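Local structure of pyridine nucleotide-disulphide oxidoreductase dimerisation region (Escherichia coli BL21, 6KYY) at residues A74-R77 against K78-V82; M350-E353 against Q354-S358. The protein is an FAD-containing disulfide reductase of the pyridine nucleotide-disulfide oxidoreductase family, probably involved in resistance to reactive chlorine stress, and binds copper(II). All blocks are in the same frame, centred on the assembly; numbering follows the deposited sequence.

Contact 1. Residues A74-R77 against K78-V82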
ATOM      1  N   ALA B  74      21.045  -8.118   6.427  1.00 27.95           N
ATOM      2  CA  ALA B  74      20.301  -7.069   5.739  1.00 20.85           C
ATOM      3  C   ALA B  74      21.224  -6.200   4.894  1.00 37.71           C
ATOM      4  O   ALA B  74      20.853  -5.781   3.791  1.00 41.22           O
ATOM      5  CB  ALA B  74      19.535  -6.219   6.750  1.00 24.25           C
ATOM      6  N   ILE B  75      22.428  -5.913   5.397  1.00 36.29           N
ATOM      7  CA  ILE B  75      23.416  -5.199   4.593  1.00 41.98           C
ATOM      8  C   ILE B  75      23.810  -6.034   3.382  1.00 43.38           C
ATOM      9  O   ILE B  75      24.038  -5.504   2.287  1.00 41.36           O
ATOM     10  CB  ILE B  75      24.640  -4.828   5.453  1.00 27.25           C
ATOM     11  CG1 ILE B  75      24.234  -3.860   6.566  1.00 28.66           C
ATOM     12  CG2 ILE B  75      25.739  -4.217   4.598  1.00 16.82           C
ATOM     13  CD1 ILE B  75      23.920  -2.464   6.077  1.00 28.70           C
ATOM     14  N   GLN B  76      23.883  -7.356   3.558  1.00 35.35           N
ATOM     15  CA  GLN B  76      24.174  -8.240   2.433  1.00 25.06           C
ATOM     16  C   GLN B  76      23.070  -8.178   1.385  1.00 36.83           C
ATOM     17  O   GLN B  76      23.349  -8.095   0.183  1.00 31.28           O
ATOM     18  CB  GLN B  76      24.366  -9.673   2.931  1.00 33.78           C
ATOM     19  CG  GLN B  76      24.727 -10.670   1.842  1.00 30.04           C
ATOM     20  CD  GLN B  76      26.105 -10.426   1.257  1.00 53.07           C
ATOM     21  OE1 GLN B  76      26.948  -9.773   1.873  1.00 55.89           O
ATOM     22  NE2 GLN B  76      26.342 -10.953   0.061  1.00 35.05           N
ATOM     23  N   ARG B  77      21.807  -8.217   1.821  1.00 31.83           N
ATOM     24  CA  ARG B  77      20.702  -8.098   0.877  1.00 32.96           C
ATOM     25  C   ARG B  77      20.623  -6.691   0.302  1.00 35.10           C
ATOM     26  O   ARG B  77      20.277  -6.513  -0.873  1.00 24.16           O
ATOM     27  CB  ARG B  77      19.383  -8.476   1.550  1.00 14.67           C
ATOM     28  CG  ARG B  77      18.230  -8.661   0.576  1.00  9.73           C
ATOM     29  CD  ARG B  77      16.954  -9.080   1.288  1.00 18.66           C
ATOM     30  NE  ARG B  77      16.152  -7.932   1.707  1.00 26.60           N
ATOM     31  CZ  ARG B  77      15.324  -7.267   0.908  1.00 29.70           C
ATOM     32  NH1 ARG B  77      15.185  -7.628  -0.360  1.00 36.86           N
ATOM     33  NH2 ARG B  77      14.634  -6.237   1.378  1.00 23.81           N
ATOM     34  N   LYS B  78      20.932  -5.678   1.116  1.00 33.41           N
ATOM     35  CA  LYS B  78      20.982  -4.314   0.605  1.00 25.42           C
ATOM     36  C   LYS B  78      21.982  -4.199  -0.540  1.00 32.64           C
ATOM     37  O   LYS B  78      21.695  -3.566  -1.562  1.00 22.20           O
ATOM     38  CB  LYS B  78      21.330  -3.345   1.734  1.00 16.22           C
ATOM     39  CG  LYS B  78      21.602  -1.919   1.282  1.00 29.62           C
ATOM     40  CD  LYS B  78      22.818  -1.338   1.985  1.00 28.86           C
ATOM     41  CE  LYS B  78      24.012  -1.265   1.050  1.00 19.19           C
ATOM     42  NZ  LYS B  78      25.274  -0.951   1.774  1.00 26.19           N
ATOM     43  N   ASN B  79      23.151  -4.832  -0.398  1.00 23.10           N
ATOM     44  CA  ASN B  79      24.150  -4.791  -1.461  1.00 20.65           C
ATOM     45  C   ASN B  79      23.631  -5.442  -2.738  1.00 31.25           C
ATOM     46  O   ASN B  79      23.860  -4.929  -3.840  1.00 29.33           O
ATOM     47  CB  ASN B  79      25.436  -5.476  -1.003  1.00 22.26           C
ATOM     48  CG  ASN B  79      26.269  -4.601  -0.094  1.00 24.32           C
ATOM     49  OD1 ASN B  79      26.113  -3.382  -0.070  1.00 18.05           O
ATOM     50  ND2 ASN B  79      27.163  -5.223   0.665  1.00 32.04           N
ATOM     51  N   GLU B  80      22.929  -6.571  -2.611  1.00 27.15           N
ATOM     52  CA  GLU B  80      22.434  -7.271  -3.794  1.00 25.83           C
ATOM     53  C   GLU B  80      21.395  -6.447  -4.542  1.00 27.23           C
ATOM     54  O   GLU B  80      21.301  -6.536  -5.773  1.00 23.59           O
ATOM     55  CB  GLU B  80      21.849  -8.625  -3.396  1.00 41.82           C
ATOM     56  CG  GLU B  80      22.876  -9.740  -3.288  1.00 30.45           C
ATOM     57  CD  GLU B  80      22.675 -10.600  -2.054  1.00 55.14           C
ATOM     58  OE1 GLU B  80      21.522 -10.712  -1.588  1.00 39.83           O
ATOM     59  OE2 GLU B  80      23.671 -11.163  -1.552  1.00 43.69           O
ATOM     60  N   VAL B  81      20.612  -5.642  -3.824  1.00 24.48           N
ATOM     61  CA  VAL B  81      19.584  -4.835  -4.473  1.00 29.25           C
ATOM     62  C   VAL B  81      20.195  -3.600  -5.124  1.00 26.52           C
ATOM     63  O   VAL B  81      19.829  -3.236  -6.247  1.00 28.19           O
ATOM     64  CB  VAL B  81      18.485  -4.463  -3.460  1.00 32.78           C
ATOM     65  CG1 VAL B  81      17.467  -3.534  -4.098  1.00 19.77           C
ATOM     66  CG2 VAL B  81      17.806  -5.718  -2.931  1.00 22.82           C
ATOM     67  N   VAL B  82      21.134  -2.935  -4.444  1.00 22.42           N
ATOM     68  CA  VAL B  82      21.762  -1.761  -5.044  1.00 19.30           C
ATOM     69  C   VAL B  82      22.602  -2.160  -6.250  1.00 28.23           C
ATOM     70  O   VAL B  82      22.657  -1.433  -7.249  1.00 30.61           O
ATOM     71  CB  VAL B  82      22.589  -0.975  -4.002  1.00 21.92           C
ATOM     72  CG1 VAL B  82      21.775  -0.724  -2.736  1.00 19.97           C
ATOM     73  CG2 VAL B  82      23.904  -1.676  -3.668  1.00 32.13           C
TER
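Q76 and E80 meet one helical turn apart through their polar ends. Q76 NE2 donates to E80 OE2 at 3.1 Å. The bond is bent, with an N-H...O angle of 140°. It meets the oxygen from the anti side, tilted out of the carboxylate plane, and the oxygen in turn lies out of the amide plane. The amide and carboxylate planes stand 69° apart. Q76 turns at its second torsion (chi2 68°), which carries the amide along the helix toward E80. Both residues are exposed, so this is a surface link.

Four backbone bonds run beneath it in the i to i+4 pattern of an alpha-helix. K78 N donates to A74 O at 2.7 Å and N79 N to I75 O at 2.9 Å. E80 N and V81 N repeat the step onto Q76 O and R77 O. All nine residues belong to the long helix 71-94, which packs against helix 55-65 in the FAD-binding part of the chain. A74 rests there on L61 and D64, and V81 on I56.

The V81 methyl CG2 lies 4.1 Å from R77 NH1, and the two side chains run side by side, pointing the same way. The guanidinium finds its polar partners elsewhere: D64 by a salt bridge, and the carbonyls of R376 and V377 of the second subunit. K78 NZ bonds to L159 O and reaches N79 OD1 only weakly, at 3.2 Å.

Contact 2. Residues M350-E353 against Q354-S358; sequences MTEE and QARES
E352 and R356 form a salt bridge one turn apart on the helix. The two side chains lie alongside each other and point the same way. R356 approaches side-on and grips a single oxygen with two nitrogens. Its NH2 is 2.9 Å from E352 OE2, and its NE is 3.1 Å from the same E352 OE2. The oxygen sits at the guanidinium edge, near its plane, while the carboxylate is turned 62° against that plane. NE meets the anti lone pair of OE2. NH2 comes from the anti side too, but tilted out of the carboxylate plane. E352 holds its CG anti to the backbone N (chi1 -172°) and runs on extended, which brings the carboxylate alongside the arginine. Its other oxygen, OE1, is in a salt bridge with K386 and also lies close to the carboxylate of D207.

T351 is the N-cap of the helix. Its OG1 accepts a weak capping bond from Q354 N at 3.4 Å. The extended side chain of Q354 crosses T351 at a slant, its NE2 lying 3.1 Å from T351 OG1 in a second weak, strongly bent bond (122°). On the other arm of that amide, Q354 OE1 is 3.3 Å from M350 CB.

Backbone bonds then build the first turns. A355 N donates to T351 O at 3.0 Å, R356 N to E352 O at 2.8 Å, and E357 N to E353 O.

The short helix 352-358 follows strand 345-349 of the antiparallel sheet in the dimerisation domain. D205 accepts from the amides of E352 and E353 at the helix start. The face bearing E352, A355 and R356 packs on I362 and V364 of the edge strand 362-368.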
ATOM      1  N   MET B 350      -1.980  20.947   3.879  1.00 18.38           N
ATOM      2  CA  MET B 350      -1.512  21.697   5.034  1.00 27.32           C
ATOM      3  C   MET B 350      -1.798  20.952   6.331  1.00 28.37           C
ATOM      4  O   MET B 350      -2.711  20.125   6.414  1.00 17.91           O
ATOM      5  CB  MET B 350      -2.154  23.086   5.089  1.00 17.42           C
ATOM      6  CG  MET B 350      -3.588  23.160   4.600  1.00 23.21           C
ATOM      7  SD  MET B 350      -4.176  24.867   4.603  1.00 31.50           S
ATOM      8  CE  MET B 350      -5.303  24.851   3.214  1.00 15.20           C
ATOM      9  N   THR B 351      -0.993  21.255   7.346  1.00 23.35           N
ATOM     10  CA  THR B 351      -1.198  20.718   8.679  1.00 17.49           C
ATOM     11  C   THR B 351      -2.400  21.390   9.340  1.00 26.95           C
ATOM     12  O   THR B 351      -2.976  22.352   8.822  1.00 40.30           O
ATOM     13  CB  THR B 351       0.048  20.927   9.538  1.00 29.41           C
ATOM     14  OG1 THR B 351       0.386  22.319   9.555  1.00 28.02           O
ATOM     15  CG2 THR B 351       1.219  20.141   8.981  1.00 19.06           C
ATOM     16  N   GLU B 352      -2.783  20.868  10.508  1.00 28.50           N
ATOM     17  CA  GLU B 352      -3.821  21.530  11.286  1.00 21.17           C
ATOM     18  C   GLU B 352      -3.361  22.900  11.760  1.00 25.12           C
ATOM     19  O   GLU B 352      -4.170  23.830  11.844  1.00 27.49           O
ATOM     20  CB  GLU B 352      -4.232  20.663  12.478  1.00 25.35           C
ATOM     21  CG  GLU B 352      -5.437  21.196  13.239  1.00 18.10           C
ATOM     22  CD  GLU B 352      -5.650  20.493  14.565  1.00 26.33           C
ATOM     23  OE1 GLU B 352      -5.078  19.399  14.758  1.00 22.41           O
ATOM     24  OE2 GLU B 352      -6.388  21.036  15.414  1.00 19.83           O
ATOM     25  N   GLU B 353      -2.066  23.046  12.057  1.00 20.88           N
ATOM     26  CA  GLU B 353      -1.533  24.337  12.476  1.00 20.03           C
ATOM     27  C   GLU B 353      -1.814  25.413  11.434  1.00 19.93           C
ATOM     28  O   GLU B 353      -2.316  26.495  11.761  1.00 24.50           O
ATOM     29  CB  GLU B 353      -0.030  24.222  12.736  1.00 18.44           C
ATOM     30  CG  GLU B 353       0.329  23.662  14.103  1.00 32.89           C
ATOM     31  CD  GLU B 353       0.414  24.734  15.170  1.00 40.55           C
ATOM     32  OE1 GLU B 353       0.538  25.924  14.812  1.00 32.42           O
ATOM     33  OE2 GLU B 353       0.356  24.386  16.368  1.00 45.55           O
ATOM     34  N   GLN B 354      -1.504  25.129  10.166  1.00 17.16           N
ATOM     35  CA  GLN B 354      -1.742  26.109   9.112  1.00 20.31           C
ATOM     36  C   GLN B 354      -3.233  26.293   8.850  1.00 19.67           C
ATOM     37  O   GLN B 354      -3.686  27.411   8.579  1.00 34.36           O
ATOM     38  CB  GLN B 354      -1.025  25.693   7.828  1.00 27.23           C
ATOM     39  CG  GLN B 354       0.379  25.158   8.036  1.00 31.11           C
ATOM     40  CD  GLN B 354       0.909  24.438   6.811  1.00 39.01           C
ATOM     41  OE1 GLN B 354       0.566  24.781   5.680  1.00 41.74           O
ATOM     42  NE2 GLN B 354       1.751  23.433   7.031  1.00 46.49           N
ATOM     43  N   ALA B 355      -4.008  25.208   8.921  1.00 28.82           N
ATOM     44  CA  ALA B 355      -5.444  25.311   8.687  1.00 18.13           C
ATOM     45  C   ALA B 355      -6.133  26.130   9.770  1.00 22.91           C
ATOM     46  O   ALA B 355      -7.101  26.845   9.481  1.00 19.58           O
ATOM     47  CB  ALA B 355      -6.065  23.919   8.593  1.00 24.60           C
ATOM     48  N   ARG B 356      -5.659  26.039  11.016  1.00 21.49           N
ATOM     49  CA  ARG B 356      -6.192  26.891  12.076  1.00 29.47           C
ATOM     50  C   ARG B 356      -5.945  28.362  11.763  1.00 22.51           C
ATOM     51  O   ARG B 356      -6.863  29.188  11.827  1.00 33.03           O
ATOM     52  CB  ARG B 356      -5.558  26.527  13.420  1.00 25.58           C
ATOM     53  CG  ARG B 356      -5.934  25.162  13.970  1.00 28.54           C
ATOM     54  CD  ARG B 356      -7.318  25.141  14.586  1.00 23.35           C
ATOM     55  NE  ARG B 356      -7.663  23.802  15.058  1.00 30.64           N
ATOM     56  CZ  ARG B 356      -8.903  23.335  15.152  1.00 29.77           C
ATOM     57  NH1 ARG B 356      -9.931  24.099  14.805  1.00 20.69           N
ATOM     58  NH2 ARG B 356      -9.116  22.104  15.591  1.00 24.76           N
ATOM     59  N   GLU B 357      -4.703  28.701  11.413  1.00 17.55           N
ATOM     60  CA  GLU B 357      -4.329  30.098  11.213  1.00 24.96           C
ATOM     61  C   GLU B 357      -5.039  30.711  10.013  1.00 28.12           C
ATOM     62  O   GLU B 357      -5.240  31.929   9.968  1.00 24.07           O
ATOM     63  CB  GLU B 357      -2.809  30.202  11.056  1.00 14.46           C
ATOM     64  CG  GLU B 357      -2.297  31.560  10.611  1.00 34.39           C
ATOM     65  CD  GLU B 357      -1.163  32.068  11.477  1.00 37.38           C
ATOM     66  OE1 GLU B 357      -1.264  33.209  11.975  1.00 30.65           O
ATOM     67  OE2 GLU B 357      -0.173  31.329  11.661  1.00 68.62           O
ATOM     68  N   SER B 358      -5.448  29.884   9.047  1.00 25.28           N
ATOM     69  CA  SER B 358      -6.032  30.409   7.816  1.00 32.08           C
ATOM     70  C   SER B 358      -7.308  31.200   8.078  1.00 26.24           C
ATOM     71  O   SER B 358      -7.620  32.135   7.332  1.00 24.18           O
ATOM     72  CB  SER B 358      -6.315  29.265   6.844  1.00 22.21           C
ATOM     73  OG  SER B 358      -7.619  28.747   7.040  1.00 27.14           O
TER

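How the contacts relate
Contact 1 comes first along the chain and closes well before contact 2 opens. Their centres are 41 Å apart, their nearest atoms are about 31 Å apart, and they do not touch. They lie on opposite sides of the chain's centre. Contact 1 is part of helix 71-94, in the FAD-binding, pyridine nucleotide-disulphide oxidoreductase part of the chain. Its K78 side chain is about 11 Å from a bound FAD. Contact 2 starts helix 352-358 in the dimerisation domain, away from the flavin and the redox-active cysteines. In this assembly contact 1 reaches the second subunit, whereas the two segments of contact 2 touch no other chain.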